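Local coordinates for putative restriction endonuclease domain-containing protein (Anabaena variabilis, PDB 3OT2) that is of unknown function but probably acts as a nuclease of the PD-(D/E)XK restriction-endonuclease-like superfamily, at residues 111-116 / 137-142; 83-88 / 102-107. All blocks are in the same frame, centred on the assembly; numbering follows the deposited sequence. Where two conformers were deposited one is given.

Contact 1. Residues 111-116 / 137-142; sequences EILSPD and GWLIDP
Leu113 lays its CD1 methyl over one face of the Asp141 carboxylate, 3.8 Å from Asp141 CG and equally far from OD2. The acid's polar rim points elsewhere: OD1 accepts from the backbone N of Glu144, and OD2 pairs with Thr120 of the second subunit. The other flat group, the indole of Trp138, turns away from 111-116; it meets Trp108 edge-to-face and donates NE1 to Pro167 O.

This is the parallel strand pair of a beta-alpha-beta crossover, with helix 119-131 linking strands 108-112 and 136-141. Three nearly straight backbone bonds set the register: Glu111 N to Trp138 O (2.9 Å), Ile140 N to Glu111 O (2.8 Å) and Leu113 N to Ile140 O (2.9 Å, 175° at the hydrogen).

Glu111 and Leu139 share the face that helix 119-131 covers. Glu111 OE1 accepts from Asp81 N while Asp81 OD2 accepts from Ile112 N, an acidic pairing consistent with a PD-(D/E)XK core. Leu139 has two conformers, which makes its approach to Leu113 doubtful. On the reverse face Ile112 and Ile140 lie side by side; matching first torsions hold CG1 anti to the carbonyl carbon (chi1 -55° and -60°), and Ile112 CG1 comes 3.9 Å from Ile140 CD1. The Pro142 ring crosses Ile112 at about a right angle, its CG 3.7 Å from Ile112 CG2 and its CD 3.4 Å from Leu113 O.

Contact 2. Residues 83-88 / 102-107; sequences SVFIWS and FLIAPD
Phe85 is sandwiched between Phe102 and Pro106, and aromatic and apolar contacts supply much of this junction between the end of strand 82-86 and the incoming loop 102-107. Phe102 CD2 lies over one face of the Phe85 ring, 3.5 Å from its CZ and offset toward the rim. The two ring planes meet at 59°, an oblique pair whose side chains slide past each other in opposite directions. Over the opposite face comes a CH-pi contact, with Pro106 CA 3.8 Å from the ring centroid. Ile104 reaches the same ring with CD1, 3.6 Å from Phe85 CE2, and its carbonyl O lies in plane at the ring's edge, buried and without a polar partner in the model. Beyond the ring, Pro106 CG rests 3.4 Å from Ser83 OG.

Two hydrogen bonds make up the polar part. The backbone N of Asp107 donates to Val84 O at 2.7 Å, but the bond is bent and weak. Far straighter is the one from Ile86 N to Asp107 OD2, 2.9 Å long with 168° at the hydrogen, although the donor approaches from above the carboxylate plane.

Arg89 forms a salt bridge to the same OD2 and also donates to Ala105 O, while Gln135 NE2 binds OD1. Both carboxylate oxygens of this buried acid are thus gripped, which would probably favour its ionised form.

Contact 2 comes first along the chain and closes before contact 1 opens: strand 82-86 runs into the loop that returns as 102-107, strand 108-112 follows directly, and its end opens contact 1, which helix 119-131 and strand 136-141 complete. Their centres lie 20 Å apart, on opposite sides of the chain's centre, and the two sets of segments adjoin only in sequence. Both reach the same mixed sheet, in which 82-86, 108-112 and 136-141 are successive neighbours, antiparallel and then parallel. Strand 108-112 thus runs from the loop packed on strand 82-86 to the parallel pairing with 136-141, so the two contacts fix its two ends in the core of this putative nuclease fold.

Contact 1. Residues 111-116 / 137-142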
ATOM      1  N   GLU A 111       3.470   7.945   8.666  1.00 26.13           N
ATOM      2  CA  GLU A 111       2.047   8.169   8.498  1.00 26.65           C
ATOM      3  C   GLU A 111       1.305   7.152   9.311  1.00 30.20           C
ATOM      4  O   GLU A 111       1.650   5.971   9.293  1.00 29.67           O
ATOM      5  CB  GLU A 111       1.636   8.085   7.018  1.00 27.67           C
ATOM      6  CG  GLU A 111       2.333   9.115   6.135  1.00 32.54           C
ATOM      7  CD  GLU A 111       1.795  10.538   6.202  1.00 40.70           C
ATOM      8  OE1 GLU A 111       1.046  10.881   7.149  1.00 33.34           O
ATOM      9  OE2 GLU A 111       2.151  11.327   5.306  1.00 37.53           O
ATOM     10  N   ILE A 112       0.306   7.601  10.040  1.00 27.38           N
ATOM     11  CA  ILE A 112      -0.487   6.700  10.870  1.00 28.26           C
ATOM     12  C   ILE A 112      -1.919   6.764  10.389  1.00 32.85           C
ATOM     13  O   ILE A 112      -2.505   7.847  10.353  1.00 31.53           O
ATOM     14  CB  ILE A 112      -0.354   7.057  12.381  1.00 30.40           C
ATOM     15  CG1 ILE A 112       1.125   7.065  12.824  1.00 29.45           C
ATOM     16  CG2 ILE A 112      -1.168   6.097  13.256  1.00 29.47           C
ATOM     17  CD1 ILE A 112       1.436   8.211  13.809  1.00 29.04           C
ATOM     18  N   LEU A 113      -2.481   5.605  10.016  1.00 29.42           N
ATOM     19  CA  LEU A 113      -3.875   5.543   9.577  1.00 30.73           C
ATOM     20  C   LEU A 113      -4.840   5.820  10.710  1.00 35.74           C
ATOM     21  O   LEU A 113      -4.562   5.539  11.876  1.00 34.72           O
ATOM     22  CB  LEU A 113      -4.211   4.174   8.962  1.00 30.61           C
ATOM     23  CG  LEU A 113      -3.436   3.771   7.701  1.00 32.77           C
ATOM     24  CD1 LEU A 113      -3.885   2.402   7.256  1.00 33.58           C
ATOM     25  CD2 LEU A 113      -3.618   4.814   6.579  1.00 33.86           C
ATOM     26  N   SER A 114      -5.976   6.399  10.342  1.00 34.89           N
ATOM     27  CA  SER A 114      -7.103   6.681  11.233  1.00 36.79           C
ATOM     28  C   SER A 114      -8.359   6.369  10.407  1.00 43.81           C
ATOM     29  O   SER A 114      -8.234   6.268   9.182  1.00 44.57           O
ATOM     30  CB  SER A 114      -7.047   8.102  11.795  1.00 38.63           C
ATOM     31  OG  SER A 114      -6.967   9.103  10.804  1.00 44.72           O
ATOM     32  N   PRO A 115      -9.533   6.077  11.017  1.00 42.39           N
ATOM     33  CA  PRO A 115     -10.703   5.662  10.211  1.00 43.59           C
ATOM     34  C   PRO A 115     -11.037   6.500   8.959  1.00 49.89           C
ATOM     35  O   PRO A 115     -11.443   5.913   7.953  1.00 50.71           O
ATOM     36  CB  PRO A 115     -11.857   5.755  11.209  1.00 47.43           C
ATOM     37  CG  PRO A 115     -11.229   5.505  12.533  1.00 50.87           C
ATOM     38  CD  PRO A 115      -9.844   6.065  12.464  1.00 43.64           C
ATOM     39  N   ASP A 116     -10.897   7.842   9.003  1.00 46.27           N
ATOM     40  CA  ASP A 116     -11.298   8.669   7.863  1.00 46.95           C
ATOM     41  C   ASP A 116     -10.160   8.946   6.862  1.00 46.26           C
ATOM     42  O   ASP A 116     -10.385   9.612   5.854  1.00 45.87           O
ATOM     43  CB  ASP A 116     -11.887   9.987   8.389  1.00 50.96           C
ATOM     44  CG  ASP A 116     -13.169   9.790   9.190  1.00 66.35           C
ATOM     45  OD1 ASP A 116     -13.982   8.906   8.812  1.00 67.36           O
ATOM     46  OD2 ASP A 116     -13.355  10.513  10.200  1.00 76.80           O
ATOM     47  N   GLY A 137      10.033   5.465   4.580  1.00 25.04           N
ATOM     48  CA  GLY A 137       8.647   5.749   4.902  1.00 24.24           C
ATOM     49  C   GLY A 137       8.097   4.647   5.781  1.00 28.34           C
ATOM     50  O   GLY A 137       8.429   3.475   5.591  1.00 27.17           O
ATOM     51  N   TRP A 138       7.303   5.024   6.788  1.00 26.29           N
ATOM     52  CA  TRP A 138       6.545   4.107   7.627  1.00 26.17           C
ATOM     53  C   TRP A 138       5.070   4.364   7.446  1.00 29.66           C
ATOM     54  O   TRP A 138       4.632   5.509   7.585  1.00 30.01           O
ATOM     55  CB  TRP A 138       6.857   4.302   9.134  1.00 24.54           C
ATOM     56  CG  TRP A 138       8.025   3.554   9.719  1.00 25.30           C
ATOM     57  CD1 TRP A 138       9.036   2.921   9.059  1.00 27.97           C
ATOM     58  CD2 TRP A 138       8.330   3.463  11.111  1.00 25.04           C
ATOM     59  NE1 TRP A 138       9.917   2.371   9.961  1.00 28.15           N
ATOM     60  CE2 TRP A 138       9.498   2.681  11.234  1.00 29.32           C
ATOM     61  CE3 TRP A 138       7.684   3.918  12.279  1.00 26.15           C
ATOM     62  CZ2 TRP A 138      10.043   2.343  12.483  1.00 28.79           C
ATOM     63  CZ3 TRP A 138       8.217   3.579  13.513  1.00 28.96           C
ATOM     64  CH2 TRP A 138       9.387   2.803  13.608  1.00 29.97           C
ATOM     65  N   LEU A 139       4.301   3.315   7.168  1.00 26.01           N
ATOM     66  CA  LEU A 139       2.847   3.408   7.133  0.50 26.35           C
ATOM     67  C   LEU A 139       2.359   2.517   8.263  1.00 29.77           C
ATOM     68  O   LEU A 139       2.472   1.289   8.182  1.00 30.51           O
ATOM     69  CB  LEU A 139       2.222   3.038   5.766  0.50 26.67           C
ATOM     70  CG  LEU A 139       0.676   2.986   5.733  0.50 31.75           C
ATOM     71  CD1 LEU A 139       0.055   4.247   6.292  0.50 30.52           C
ATOM     72  CD2 LEU A 139       0.175   2.736   4.339  0.50 34.63           C
ATOM     73  N   ILE A 140       1.912   3.139   9.349  1.00 26.04           N
ATOM     74  CA  ILE A 140       1.433   2.445  10.551  1.00 26.74           C
ATOM     75  C   ILE A 140      -0.076   2.267  10.446  1.00 31.05           C
ATOM     76  O   ILE A 140      -0.801   3.234  10.214  1.00 31.59           O
ATOM     77  CB  ILE A 140       1.820   3.206  11.865  1.00 28.45           C
ATOM     78  CG1 ILE A 140       3.351   3.341  12.010  1.00 28.81           C
ATOM     79  CG2 ILE A 140       1.159   2.529  13.119  1.00 28.48           C
ATOM     80  CD1 ILE A 140       3.819   4.303  13.116  1.00 31.35           C
ATOM     81  N   ASP A 141      -0.539   1.028  10.603  1.00 27.91           N
ATOM     82  CA  ASP A 141      -1.963   0.699  10.577  1.00 28.99           C
ATOM     83  C   ASP A 141      -2.361   0.212  11.980  1.00 33.32           C
ATOM     84  O   ASP A 141      -2.171  -0.970  12.276  1.00 33.01           O
ATOM     85  CB  ASP A 141      -2.266  -0.362   9.501  1.00 31.36           C
ATOM     86  CG  ASP A 141      -3.740  -0.731   9.404  1.00 37.19           C
ATOM     87  OD1 ASP A 141      -4.492  -0.470  10.371  1.00 38.22           O
ATOM     88  OD2 ASP A 141      -4.153  -1.215   8.350  1.00 42.12           O
ATOM     89  N   PRO A 142      -2.884   1.095  12.857  1.00 31.49           N
ATOM     90  CA  PRO A 142      -3.208   0.664  14.240  1.00 33.14           C
ATOM     91  C   PRO A 142      -4.183  -0.502  14.293  1.00 40.43           C
ATOM     92  O   PRO A 142      -3.912  -1.458  15.016  1.00 39.10           O
ATOM     93  CB  PRO A 142      -3.801   1.923  14.885  1.00 34.28           C
ATOM     94  CG  PRO A 142      -3.126   3.044  14.130  1.00 35.57           C
ATOM     95  CD  PRO A 142      -3.101   2.544  12.694  1.00 31.60           C
TER

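Contact 2. Residues 83-88 / 102-107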
ATOM      1  N   SER A  83       7.464  13.969  10.567  1.00 27.85           N
ATOM      2  CA  SER A  83       8.581  14.178   9.650  1.00 27.14           C
ATOM      3  C   SER A  83       9.870  14.178  10.447  1.00 29.17           C
ATOM      4  O   SER A  83       9.971  14.893  11.443  1.00 27.68           O
ATOM      5  CB  SER A  83       8.419  15.522   8.945  1.00 29.92           C
ATOM      6  OG  SER A  83       7.463  15.355   7.925  1.00 38.61           O
ATOM      7  N   VAL A  84      10.849  13.394  10.016  1.00 27.57           N
ATOM      8  CA  VAL A  84      12.139  13.324  10.707  1.00 26.01           C
ATOM      9  C   VAL A  84      13.222  13.815   9.740  1.00 29.29           C
ATOM     10  O   VAL A  84      13.320  13.339   8.605  1.00 27.71           O
ATOM     11  CB  VAL A  84      12.458  11.915  11.297  1.00 27.22           C
ATOM     12  CG1 VAL A  84      13.647  11.984  12.250  1.00 28.07           C
ATOM     13  CG2 VAL A  84      11.248  11.314  12.021  1.00 25.77           C
ATOM     14  N   PHE A  85      14.007  14.805  10.186  1.00 26.82           N
ATOM     15  CA  PHE A  85      15.095  15.376   9.369  1.00 26.98           C
ATOM     16  C   PHE A  85      16.408  15.243  10.079  1.00 30.25           C
ATOM     17  O   PHE A  85      16.477  15.587  11.255  1.00 28.57           O
ATOM     18  CB  PHE A  85      14.841  16.886   9.112  1.00 28.71           C
ATOM     19  CG  PHE A  85      13.718  17.198   8.156  1.00 29.29           C
ATOM     20  CD1 PHE A  85      12.411  17.294   8.605  1.00 31.88           C
ATOM     21  CD2 PHE A  85      13.974  17.426   6.809  1.00 30.77           C
ATOM     22  CE1 PHE A  85      11.376  17.579   7.720  1.00 32.68           C
ATOM     23  CE2 PHE A  85      12.937  17.737   5.928  1.00 33.46           C
ATOM     24  CZ  PHE A  85      11.646  17.810   6.389  1.00 31.54           C
ATOM     25  N   ILE A  86      17.468  14.808   9.362  1.00 28.07           N
ATOM     26  CA  ILE A  86      18.823  14.740   9.915  1.00 28.67           C
ATOM     27  C   ILE A  86      19.249  16.206  10.145  1.00 33.77           C
ATOM     28  O   ILE A  86      18.703  17.112   9.480  1.00 31.59           O
ATOM     29  CB  ILE A  86      19.820  13.909   9.055  1.00 31.37           C
ATOM     30  CG1 ILE A  86      20.151  14.606   7.698  1.00 31.77           C
ATOM     31  CG2 ILE A  86      19.291  12.463   8.883  1.00 30.41           C
ATOM     32  CD1 ILE A  86      21.227  13.905   6.814  1.00 33.46           C
ATOM     33  N   TRP A  87      20.163  16.443  11.114  1.00 31.06           N
ATOM     34  CA  TRP A  87      20.518  17.790  11.534  1.00 31.51           C
ATOM     35  C   TRP A  87      20.968  18.684  10.396  1.00 37.61           C
ATOM     36  O   TRP A  87      20.482  19.808  10.322  1.00 37.36           O
ATOM     37  CB  TRP A  87      21.591  17.771  12.627  1.00 31.38           C
ATOM     38  CG  TRP A  87      21.345  18.805  13.689  1.00 33.38           C
ATOM     39  CD1 TRP A  87      21.956  20.022  13.802  1.00 37.37           C
ATOM     40  CD2 TRP A  87      20.373  18.740  14.749  1.00 32.98           C
ATOM     41  NE1 TRP A  87      21.435  20.708  14.876  1.00 36.96           N
ATOM     42  CE2 TRP A  87      20.467  19.940  15.478  1.00 37.38           C
ATOM     43  CE3 TRP A  87      19.412  17.792  15.139  1.00 33.75           C
ATOM     44  CZ2 TRP A  87      19.661  20.202  16.602  1.00 37.27           C
ATOM     45  CZ3 TRP A  87      18.631  18.047  16.258  1.00 35.63           C
ATOM     46  CH2 TRP A  87      18.774  19.232  16.989  1.00 37.23           C
ATOM     47  N   SER A  88      21.850  18.190   9.492  1.00 35.72           N
ATOM     48  CA  SER A  88      22.395  18.970   8.361  1.00 36.53           C
ATOM     49  C   SER A  88      21.315  19.423   7.359  1.00 39.62           C
ATOM     50  O   SER A  88      21.551  20.361   6.607  1.00 41.89           O
ATOM     51  CB  SER A  88      23.459  18.163   7.624  1.00 39.64           C
ATOM     52  OG  SER A  88      22.914  16.983   7.048  1.00 40.69           O
ATOM     53  N   PHE A 102       9.689  24.585   5.039  1.00 35.15           N
ATOM     54  CA  PHE A 102      10.508  23.425   4.667  1.00 32.81           C
ATOM     55  C   PHE A 102      10.202  23.101   3.227  1.00 36.84           C
ATOM     56  O   PHE A 102       9.080  22.708   2.918  1.00 36.41           O
ATOM     57  CB  PHE A 102      10.229  22.230   5.591  1.00 33.10           C
ATOM     58  CG  PHE A 102      10.934  22.232   6.928  1.00 35.45           C
ATOM     59  CD1 PHE A 102      10.704  23.243   7.853  1.00 38.17           C
ATOM     60  CD2 PHE A 102      11.756  21.172   7.298  1.00 38.56           C
ATOM     61  CE1 PHE A 102      11.321  23.225   9.109  1.00 39.84           C
ATOM     62  CE2 PHE A 102      12.354  21.140   8.564  1.00 41.34           C
ATOM     63  CZ  PHE A 102      12.144  22.174   9.454  1.00 40.19           C
ATOM     64  N   LEU A 103      11.175  23.323   2.338  1.00 34.31           N
ATOM     65  CA  LEU A 103      10.989  23.097   0.904  1.00 35.28           C
ATOM     66  C   LEU A 103      11.672  21.801   0.443  1.00 38.16           C
ATOM     67  O   LEU A 103      12.031  21.655  -0.730  1.00 38.97           O
ATOM     68  CB  LEU A 103      11.499  24.315   0.100  1.00 37.18           C
ATOM     69  CG  LEU A 103      10.777  25.648   0.355  1.00 44.34           C
ATOM     70  CD1 LEU A 103      11.528  26.800  -0.291  1.00 47.08           C
ATOM     71  CD2 LEU A 103       9.337  25.606  -0.141  1.00 47.78           C
ATOM     72  N   ILE A 104      11.800  20.833   1.362  1.00 33.69           N
ATOM     73  CA  ILE A 104      12.494  19.570   1.106  1.00 32.14           C
ATOM     74  C   ILE A 104      11.723  18.386   1.705  1.00 32.59           C
ATOM     75  O   ILE A 104      10.892  18.563   2.591  1.00 31.14           O
ATOM     76  CB  ILE A 104      13.959  19.621   1.657  1.00 35.76           C
ATOM     77  CG1 ILE A 104      14.006  20.049   3.144  1.00 37.01           C
ATOM     78  CG2 ILE A 104      14.886  20.510   0.776  1.00 37.55           C
ATOM     79  CD1 ILE A 104      15.247  19.634   3.856  1.00 43.54           C
ATOM     80  N   ALA A 105      12.020  17.181   1.219  1.00 30.06           N
ATOM     81  CA  ALA A 105      11.408  15.948   1.682  1.00 28.93           C
ATOM     82  C   ALA A 105      12.019  15.525   3.032  1.00 32.47           C
ATOM     83  O   ALA A 105      13.226  15.715   3.215  1.00 33.01           O
ATOM     84  CB  ALA A 105      11.590  14.851   0.640  1.00 28.61           C
ATOM     85  N   PRO A 106      11.240  14.926   3.972  1.00 28.10           N
ATOM     86  CA  PRO A 106      11.858  14.452   5.235  1.00 27.74           C
ATOM     87  C   PRO A 106      12.851  13.324   4.982  1.00 31.19           C
ATOM     88  O   PRO A 106      12.758  12.655   3.962  1.00 31.16           O
ATOM     89  CB  PRO A 106      10.668  13.932   6.064  1.00 29.20           C
ATOM     90  CG  PRO A 106       9.431  14.358   5.333  1.00 33.02           C
ATOM     91  CD  PRO A 106       9.808  14.575   3.898  1.00 29.21           C
ATOM     92  N   ASP A 107      13.771  13.069   5.911  1.00 27.64           N
ATOM     93  CA  ASP A 107      14.654  11.906   5.772  1.00 25.33           C
ATOM     94  C   ASP A 107      13.862  10.645   6.085  1.00 26.94           C
ATOM     95  O   ASP A 107      14.110   9.580   5.532  1.00 26.30           O
ATOM     96  CB  ASP A 107      15.857  12.046   6.722  1.00 27.16           C
ATOM     97  CG  ASP A 107      16.827  13.053   6.183  1.00 29.73           C
ATOM     98  OD1 ASP A 107      17.594  12.692   5.261  1.00 32.53           O
ATOM     99  OD2 ASP A 107      16.728  14.244   6.581  1.00 30.58           O
TER